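Local coordinates for protein lactate racemase (Thermoanaerobacterium thermosaccharolyticum, PDB 2YJG) that interconverts the D- and L-isomers of lactate with the help of a nickel-containing pincer cofactor derived from nicotinic acid mononucleotide, at residues A2-P7 with I412-D417. Residues are numbered along the deposited sequence; the frame is centred on the assembly and turned at random.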
loop_
_atom_site.group_PDB
_atom_site.type_symbol
_atom_site.label_atom_id
_atom_site.label_comp_id
_atom_site.label_asym_id
_atom_site.label_seq_id
_atom_site.Cartn_x
_atom_site.Cartn_y
_atom_site.Cartn_z
ATOM N N ALA A 2 35.585 -32.220 16.193
ATOM C CA ALA A 2 35.269 -31.030 15.402
ATOM C C ALA A 2 34.353 -30.116 16.247
ATOM O O ALA A 2 33.529 -30.651 16.998
ATOM C CB ALA A 2 34.596 -31.447 14.110
ATOM N N ASN A 3 34.556 -28.784 16.188
ATOM C CA ASN A 3 33.613 -27.868 16.820
ATOM C C ASN A 3 32.593 -27.504 15.750
ATOM O O ASN A 3 32.897 -26.799 14.789
ATOM C CB ASN A 3 34.301 -26.635 17.412
ATOM C CG ASN A 3 35.272 -26.983 18.527
ATOM O OD1 ASN A 3 34.953 -27.717 19.476
ATOM N ND2 ASN A 3 36.477 -26.446 18.418
ATOM N N ILE A 4 31.410 -28.084 15.856
ATOM C CA ILE A 4 30.405 -27.928 14.804
ATOM C C ILE A 4 29.392 -26.840 15.229
ATOM O O ILE A 4 29.039 -26.776 16.383
ATOM C CB ILE A 4 29.703 -29.320 14.468
ATOM C CG1 ILE A 4 28.887 -29.821 15.639
ATOM C CG2 ILE A 4 30.748 -30.413 14.104
ATOM C CD1 ILE A 4 27.895 -30.954 15.327
ATOM N N GLU A 5 29.057 -25.919 14.330
ATOM C CA GLU A 5 28.052 -24.913 14.581
ATOM C C GLU A 5 26.778 -25.331 13.828
ATOM O O GLU A 5 26.814 -25.553 12.617
ATOM C CB GLU A 5 28.468 -23.535 14.134
ATOM C CG GLU A 5 29.529 -22.844 14.995
ATOM C CD GLU A 5 29.567 -21.319 14.769
ATOM O OE1 GLU A 5 28.960 -20.822 13.784
ATOM O OE2 GLU A 5 30.193 -20.618 15.598
ATOM N N ILE A 6 25.699 -25.461 14.592
ATOM C CA ILE A 6 24.361 -25.944 14.128
ATOM C C ILE A 6 23.332 -24.819 14.343
ATOM O O ILE A 6 23.125 -24.383 15.478
ATOM C CB ILE A 6 23.986 -27.169 14.965
ATOM C CG1 ILE A 6 25.072 -28.259 14.770
ATOM C CG2 ILE A 6 22.611 -27.732 14.682
ATOM C CD1 ILE A 6 25.100 -28.891 13.441
ATOM N N PRO A 7 22.754 -24.304 13.273
ATOM C CA PRO A 7 21.765 -23.245 13.229
ATOM C C PRO A 7 20.586 -23.650 14.075
ATOM O O PRO A 7 20.188 -24.804 14.055
ATOM C CB PRO A 7 21.372 -23.210 11.777
ATOM C CG PRO A 7 22.444 -23.887 11.075
ATOM C CD PRO A 7 23.189 -24.707 11.935
ATOM N N ILE A 412 28.919 -40.983 12.759
ATOM C CA ILE A 412 27.802 -40.076 12.757
ATOM C C ILE A 412 27.941 -39.206 11.566
ATOM O O ILE A 412 29.021 -38.626 11.311
ATOM C CB ILE A 412 27.836 -39.123 13.995
ATOM C CG1 ILE A 412 27.809 -39.896 15.302
ATOM C CG2 ILE A 412 26.673 -38.099 13.984
ATOM C CD1 ILE A 412 28.275 -39.042 16.506
ATOM N N ASN A 413 26.852 -39.056 10.833
ATOM C CA ASN A 413 26.816 -38.099 9.771
ATOM C C ASN A 413 26.373 -36.757 10.342
ATOM O O ASN A 413 25.352 -36.704 11.000
ATOM C CB ASN A 413 25.846 -38.546 8.658
ATOM C CG ASN A 413 26.473 -39.468 7.602
ATOM O OD1 ASN A 413 25.763 -40.266 6.950
ATOM N ND2 ASN A 413 27.757 -39.313 7.366
ATOM N N VAL A 414 27.071 -35.659 10.040
ATOM C CA VAL A 414 26.665 -34.302 10.484
ATOM C C VAL A 414 26.265 -33.468 9.314
ATOM O O VAL A 414 27.059 -33.235 8.404
ATOM C CB VAL A 414 27.812 -33.567 11.277
ATOM C CG1 VAL A 414 27.332 -32.159 11.763
ATOM C CG2 VAL A 414 28.257 -34.439 12.480
ATOM N N ILE A 415 25.013 -33.012 9.297
ATOM C CA ILE A 415 24.517 -32.209 8.210
ATOM C C ILE A 415 24.077 -30.904 8.878
ATOM O O ILE A 415 22.931 -30.814 9.344
ATOM C CB ILE A 415 23.291 -32.839 7.551
ATOM C CG1 ILE A 415 23.541 -34.342 7.239
ATOM C CG2 ILE A 415 22.908 -32.020 6.304
ATOM C CD1 ILE A 415 22.402 -35.034 6.440
ATOM N N PRO A 416 24.974 -29.906 8.947
ATOM C CA PRO A 416 24.639 -28.778 9.826
ATOM C C PRO A 416 23.372 -28.001 9.457
ATOM O O PRO A 416 22.669 -27.549 10.356
ATOM C CB PRO A 416 25.875 -27.871 9.790
ATOM C CG PRO A 416 26.991 -28.703 9.059
ATOM C CD PRO A 416 26.340 -29.842 8.372
ATOM N N ASP A 417 23.072 -27.879 8.172
ATOM C CA ASP A 417 21.821 -27.294 7.710
ATOM C C ASP A 417 21.024 -28.283 6.828
ATOM O O ASP A 417 21.296 -28.476 5.627
ATOM C CB ASP A 417 22.099 -26.016 6.975
ATOM C CG ASP A 417 20.808 -25.283 6.516
ATOM O OD1 ASP A 417 19.730 -25.920 6.405
ATOM O OD2 ASP A 417 20.892 -24.063 6.265
#
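The carbonyl oxygen of Pro416 accepts a hydrogen bond from OG of Ser283 and also lies against the ring of Pro7, with Pro7 CD 3.3 Å from Pro416 O. CG of Pro7 sits farther from the same oxygen, at 3.7 Å, so the proline approaches by the CD corner of its ring. Ile6 packs on Pro416 through its terminal methyl. With CG1 anti to the carbonyl carbon (chi1 -59°), a chi2 of -70° swings Ile6 CD1 to within 3.6 Å of Pro416 CA; the isoleucine side chain crosses the ring of Pro416 at about a right angle. CB of Pro416 also stands 3.8 Å from the backbone O of Glu5. The segment 2-7 belongs to the N-terminal hairpin of strands 3-8 and 11-16, which packs over one face of the parallel sheet in which strand 412-415, from the C-terminal family region, runs between strands 22-25 and 279-283. No hydrogen bond links the two segments, and their join is largely apolar. Farther toward the start of both strands, Ile4 and Val414 meet tip to tip, with Ile4 CD1 3.8 Å from Val414 CG1. Ile4 also touches Phe15 of strand 11-16, and Val414 touches Leu17.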